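PDB 4GQ2: nucleoporin nup120 from Schizosaccharomyces pombe, which serves as a structural component of the nuclear pore complex, whose nucleoporins can also dock transiently associated nuclear transport factors. Local coordinates for residues F118-S121 against T126-I129; K195-P200 against S204-H209. All blocks are in the same frame, centred on the assembly; numbering follows the deposited sequence.

Interaction 1: residues F118-S121 against T126-I129; sequences FSFS and TTII
Ser119 and Ile128 form a hydrogen-bonded pair in this antiparallel beta hairpin, and each satisfies the other's backbone. Ile128 N gives to Ser119 O at 2.7 Å. The return bond runs from Ser119 N to Ile128 O at 3.0 Å. Ile128 O also receives a CA-H...O contact from Phe118 CA at 3.3 Å. Towards the turn, Ser121 N gives to Thr126 O at 3.1 Å. Ser121 OG lies near the same oxygen, but its stronger partner is His123 O in the turn.

Phe118, Phe120, Thr127 and Ile129 share one face of the sheet. Ile129 CG1 sits over the Phe118 ring in a CH-pi contact, 3.5 Å from Phe118 CE2 and towards the rim. The chi1 of Ile129, -52°, sets CG1 beside the Ile129 backbone N, and the side chain runs alongside Phe118. Thr127 CG2 meets the edge of the Phe118 ring. Thr127 OG1 lies 3.3 Å from Phe120 CD1, at the edge of that ring, and has a weak bond to Ser65. An alanine in place of Phe118 is likely to leave Ile129 CG1 without its ring face and open a gap beside Thr127.

The hairpin forms the first two strands of a four-stranded antiparallel sheet, a blade in the beta-propeller domain. Thr127 and Ile129 pair onward with Leu143 and Ile141 of strand 138-143. On the phenylalanine face, Phe118 meets the rings of Tyr63, on strand 59-64, and Trp76, on strand 73-79.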
loop_
_atom_site.group_PDB
_atom_site.type_symbol
_atom_site.label_atom_id
_atom_site.label_comp_id
_atom_site.label_asym_id
_atom_site.label_seq_id
_atom_site.Cartn_x
_atom_site.Cartn_y
_atom_site.Cartn_z
ATOM N N PHE A 118 32.504 -16.486 -5.311
ATOM C CA PHE A 118 32.818 -15.067 -5.381
ATOM C C PHE A 118 34.203 -14.759 -4.826
ATOM O O PHE A 118 34.702 -15.457 -3.937
ATOM C CB PHE A 118 31.787 -14.277 -4.579
ATOM C CG PHE A 118 30.489 -14.042 -5.298
ATOM C CD1 PHE A 118 29.586 -15.078 -5.501
ATOM C CD2 PHE A 118 30.152 -12.765 -5.742
ATOM C CE1 PHE A 118 28.385 -14.850 -6.155
ATOM C CE2 PHE A 118 28.949 -12.531 -6.394
ATOM C CZ PHE A 118 28.066 -13.577 -6.602
ATOM N N SER A 119 34.814 -13.703 -5.351
ATOM C CA SER A 119 36.052 -13.161 -4.798
ATOM C C SER A 119 36.139 -11.660 -5.070
ATOM O O SER A 119 35.560 -11.161 -6.038
ATOM C CB SER A 119 37.271 -13.879 -5.378
ATOM O OG SER A 119 38.426 -13.607 -4.602
ATOM N N PHE A 120 36.869 -10.948 -4.216
ATOM C CA PHE A 120 36.973 -9.496 -4.309
ATOM C C PHE A 120 38.425 -9.020 -4.331
ATOM O O PHE A 120 39.224 -9.418 -3.483
ATOM C CB PHE A 120 36.214 -8.848 -3.148
ATOM C CG PHE A 120 36.201 -7.347 -3.190
ATOM C CD1 PHE A 120 35.368 -6.666 -4.073
ATOM C CD2 PHE A 120 37.017 -6.609 -2.337
ATOM C CE1 PHE A 120 35.353 -5.280 -4.107
ATOM C CE2 PHE A 120 37.009 -5.224 -2.368
ATOM C CZ PHE A 120 36.176 -4.560 -3.254
ATOM N N SER A 121 38.743 -8.166 -5.306
ATOM C CA SER A 121 40.070 -7.554 -5.451
ATOM C C SER A 121 40.119 -6.179 -4.798
ATOM O O SER A 121 39.265 -5.326 -5.069
ATOM C CB SER A 121 40.442 -7.409 -6.931
ATOM O OG SER A 121 39.662 -6.406 -7.564
ATOM N N THR A 126 36.853 -4.298 -7.608
ATOM C CA THR A 126 35.905 -5.080 -8.407
ATOM C C THR A 126 35.633 -6.469 -7.822
ATOM O O THR A 126 36.519 -7.098 -7.236
ATOM C CB THR A 126 36.334 -5.185 -9.896
ATOM O OG1 THR A 126 35.631 -6.263 -10.528
ATOM C CG2 THR A 126 37.828 -5.430 -10.034
ATOM N N THR A 127 34.393 -6.926 -7.981
ATOM C CA THR A 127 33.973 -8.242 -7.513
ATOM C C THR A 127 33.979 -9.234 -8.675
ATOM O O THR A 127 33.573 -8.904 -9.791
ATOM C CB THR A 127 32.572 -8.193 -6.854
ATOM O OG1 THR A 127 32.562 -7.214 -5.808
ATOM C CG2 THR A 127 32.199 -9.539 -6.249
ATOM N N ILE A 128 34.436 -10.449 -8.387
ATOM C CA ILE A 128 34.582 -11.516 -9.371
ATOM C C ILE A 128 33.605 -12.655 -9.078
ATOM O O ILE A 128 33.398 -13.015 -7.919
ATOM C CB ILE A 128 36.048 -12.032 -9.379
ATOM C CG1 ILE A 128 36.896 -11.232 -10.372
ATOM C CG2 ILE A 128 36.140 -13.513 -9.707
ATOM C CD1 ILE A 128 37.423 -9.915 -9.839
ATOM N N ILE A 129 32.992 -13.203 -10.126
ATOM C CA ILE A 129 32.233 -14.446 -9.992
ATOM C C ILE A 129 32.838 -15.574 -10.833
ATOM O O ILE A 129 33.045 -15.421 -12.042
ATOM C CB ILE A 129 30.753 -14.287 -10.394
ATOM C CG1 ILE A 129 30.117 -13.107 -9.670
ATOM C CG2 ILE A 129 29.976 -15.571 -10.094
ATOM C CD1 ILE A 129 28.854 -12.618 -10.341
#

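Interaction 2: residues K195-P200 against S204-H209; sequences KIILNP and SHYEQH
The Tyr206 ring lies across Ile197, its hydrogen-bonded antiparallel partner, and one ring face takes the isoleucine side chain. Ile197 CB stands 4.2 Å from the Tyr206 ring centroid in a CH-pi contact, offset towards the rim. Ile197 CD1 also reaches Tyr206 CE2, at 3.7 Å. A chi1 of 72° puts Tyr206 CG between its backbone N and carbonyl carbon, which brings the ring back over the neighbouring strand. The His205 ring, on the other face of the sheet, touches less: Ile196 CG2 approaches its ND1 obliquely at 4.0 Å. His205 CB rather than the ring meets Leu198 CD2.

Ile197 CD1 packs on Gln208 CG as well, at 3.8 Å. Lys195 and Gln208 lie side by side, with Lys195 CD 3.5 Å from Gln208 OE1. Both polar ends turn to Asn267: Lys195 NZ bonds to its OD1, and Gln208 OE1 accepts from its ND2. On the opposite face, Glu207 runs beside Ile196, and its OE2 bonds to Ser167 and Thr194.

The backbones pair through bonds in both directions. Ile197 N gives to Tyr206 O at 2.9 Å, and Tyr206 N gives back to Ile197 O. Lys195 and Gln208 exchange a second pair of bonds. Asn199 N gives to Ser204 O at 3.0 Å near the turn.

This hairpin makes the last two strands of a propeller blade. Across the pairing, the side chains meet mainly through carbon contacts, while the backbones supply the hydrogen bonds. Asn267 and Ser167 take polar ends from strands 193-199 and 204-210 and so join the hairpin to its surroundings, whereas the Glu207 bond to Thr194 stays within it.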
loop_
_atom_site.group_PDB
_atom_site.type_symbol
_atom_site.label_atom_id
_atom_site.label_comp_id
_atom_site.label_asym_id
_atom_site.label_seq_id
_atom_site.Cartn_x
_atom_site.Cartn_y
_atom_site.Cartn_z
ATOM N N LYS A 195 43.582 -27.221 -8.725
ATOM C CA LYS A 195 43.677 -25.781 -8.543
ATOM C C LYS A 195 43.818 -25.137 -9.914
ATOM O O LYS A 195 44.838 -25.303 -10.588
ATOM C CB LYS A 195 44.847 -25.393 -7.629
ATOM C CG LYS A 195 44.878 -23.909 -7.287
ATOM C CD LYS A 195 46.182 -23.485 -6.627
ATOM C CE LYS A 195 46.160 -23.723 -5.126
ATOM N NZ LYS A 195 47.466 -23.376 -4.500
ATOM N N ILE A 196 42.775 -24.428 -10.332
ATOM C CA ILE A 196 42.802 -23.684 -11.580
ATOM C C ILE A 196 43.361 -22.286 -11.318
ATOM O O ILE A 196 42.809 -21.543 -10.508
ATOM C CB ILE A 196 41.398 -23.615 -12.221
ATOM C CG1 ILE A 196 40.870 -25.035 -12.475
ATOM C CG2 ILE A 196 41.430 -22.798 -13.509
ATOM C CD1 ILE A 196 39.380 -25.120 -12.724
ATOM N N ILE A 197 44.467 -21.949 -11.989
ATOM C CA ILE A 197 45.104 -20.637 -11.845
ATOM C C ILE A 197 45.026 -19.877 -13.162
ATOM O O ILE A 197 45.506 -20.349 -14.195
ATOM C CB ILE A 197 46.585 -20.724 -11.389
ATOM C CG1 ILE A 197 46.725 -21.508 -10.081
ATOM C CG2 ILE A 197 47.190 -19.333 -11.218
ATOM C CD1 ILE A 197 47.170 -22.940 -10.274
ATOM N N LEU A 198 44.429 -18.689 -13.106
ATOM C CA LEU A 198 44.159 -17.902 -14.301
ATOM C C LEU A 198 45.072 -16.692 -14.395
ATOM O O LEU A 198 45.493 -16.129 -13.381
ATOM C CB LEU A 198 42.703 -17.428 -14.319
ATOM C CG LEU A 198 41.605 -18.382 -13.853
ATOM C CD1 LEU A 198 40.433 -17.584 -13.314
ATOM C CD2 LEU A 198 41.159 -19.322 -14.960
ATOM N N ASN A 199 45.374 -16.311 -15.630
ATOM C CA ASN A 199 46.045 -15.059 -15.918
ATOM C C ASN A 199 45.022 -14.203 -16.648
ATOM O O ASN A 199 44.862 -14.326 -17.864
ATOM C CB ASN A 199 47.291 -15.302 -16.775
ATOM C CG ASN A 199 48.421 -14.336 -16.465
ATOM O OD1 ASN A 199 48.424 -13.659 -15.434
ATOM N ND2 ASN A 199 49.402 -14.281 -17.355
ATOM N N PRO A 200 44.288 -13.358 -15.897
ATOM C CA PRO A 200 43.173 -12.596 -16.463
ATOM C C PRO A 200 43.606 -11.650 -17.583
ATOM O O PRO A 200 42.776 -11.247 -18.399
ATOM C CB PRO A 200 42.645 -11.800 -15.261
ATOM C CG PRO A 200 43.129 -12.536 -14.055
ATOM C CD PRO A 200 44.470 -13.071 -14.461
ATOM N N SER A 204 44.399 -16.905 -20.638
ATOM C CA SER A 204 44.949 -18.257 -20.543
ATOM C C SER A 204 45.001 -18.743 -19.090
ATOM O O SER A 204 44.941 -17.943 -18.151
ATOM C CB SER A 204 46.346 -18.302 -21.159
ATOM O OG SER A 204 47.263 -17.555 -20.374
ATOM N N HIS A 205 45.133 -20.055 -18.914
ATOM C CA HIS A 205 45.200 -20.648 -17.577
ATOM C C HIS A 205 46.032 -21.898 -17.536
ATOM O O HIS A 205 46.326 -22.502 -18.574
ATOM C CB HIS A 205 43.800 -21.010 -17.110
ATOM C CG HIS A 205 43.274 -22.277 -17.731
ATOM N ND1 HIS A 205 43.190 -23.437 -17.050
ATOM C CD2 HIS A 205 42.827 -22.544 -19.027
ATOM C CE1 HIS A 205 42.692 -24.394 -17.859
ATOM N NE2 HIS A 205 42.471 -23.844 -19.070
ATOM N N TYR A 206 46.390 -22.311 -16.322
ATOM C CA TYR A 206 46.928 -23.647 -16.086
ATOM C C TYR A 206 46.366 -24.248 -14.794
ATOM O O TYR A 206 45.768 -23.538 -13.975
ATOM C CB TYR A 206 48.460 -23.623 -16.069
ATOM C CG TYR A 206 49.070 -22.971 -14.847
ATOM C CD1 TYR A 206 49.237 -21.590 -14.780
ATOM C CD2 TYR A 206 49.494 -23.740 -13.765
ATOM C CE1 TYR A 206 49.804 -20.991 -13.667
ATOM C CE2 TYR A 206 50.062 -23.147 -12.648
ATOM C CZ TYR A 206 50.217 -21.775 -12.606
ATOM O OH TYR A 206 50.781 -21.182 -11.499
ATOM N N GLU A 207 46.563 -25.554 -14.616
ATOM C CA GLU A 207 46.071 -26.258 -13.429
ATOM C C GLU A 207 47.209 -26.749 -12.538
ATOM O O GLU A 207 48.372 -26.747 -12.942
ATOM C CB GLU A 207 45.177 -27.442 -13.819
ATOM C CG GLU A 207 44.214 -27.167 -14.966
ATOM C CD GLU A 207 43.045 -28.131 -14.996
ATOM O OE1 GLU A 207 42.707 -28.627 -16.096
ATOM O OE2 GLU A 207 42.463 -28.389 -13.919
ATOM N N GLN A 208 46.861 -27.147 -11.319
ATOM C CA GLN A 208 47.776 -27.869 -10.441
ATOM C C GLN A 208 47.053 -29.077 -9.852
ATOM O O GLN A 208 46.017 -28.937 -9.193
ATOM C CB GLN A 208 48.328 -26.969 -9.330
ATOM C CG GLN A 208 49.383 -25.975 -9.795
ATOM C CD GLN A 208 49.936 -25.112 -8.673
ATOM O OE1 GLN A 208 49.268 -24.857 -7.670
ATOM N NE2 GLN A 208 51.166 -24.649 -8.844
ATOM N N HIS A 209 47.598 -30.261 -10.125
ATOM C CA HIS A 209 47.080 -31.521 -9.601
ATOM C C HIS A 209 47.428 -31.594 -8.142
ATOM O O HIS A 209 48.603 -31.508 -7.775
ATOM C CB HIS A 209 47.719 -32.686 -10.356
ATOM C CG HIS A 209 46.821 -33.892 -10.508
ATOM N ND1 HIS A 209 46.223 -34.206 -11.677
ATOM C CD2 HIS A 209 46.438 -34.872 -9.594
ATOM C CE1 HIS A 209 45.491 -35.327 -11.519
ATOM N NE2 HIS A 209 45.625 -35.735 -10.243
#

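From the N terminus, interaction 1 comes first. It closes the short turn between strands 115-121 and 126-133. The chain then runs through strands 138-143 and 160-163, which complete that sheet, and enters the next one at 173-178. Interaction 2 closes the turn between the last two strands of this second sheet, 193-199 and 204-210. The two contacts are in series and neither nest nor cross. The centres of interaction 1 and interaction 2 are about 17 Å apart, and the two do not touch. Strand 138-143 links them: it pairs with 126-133 in the sheet of interaction 1, and its Leu138 and Tyr140 receive Ile196 and Leu198 from the sheet of interaction 2.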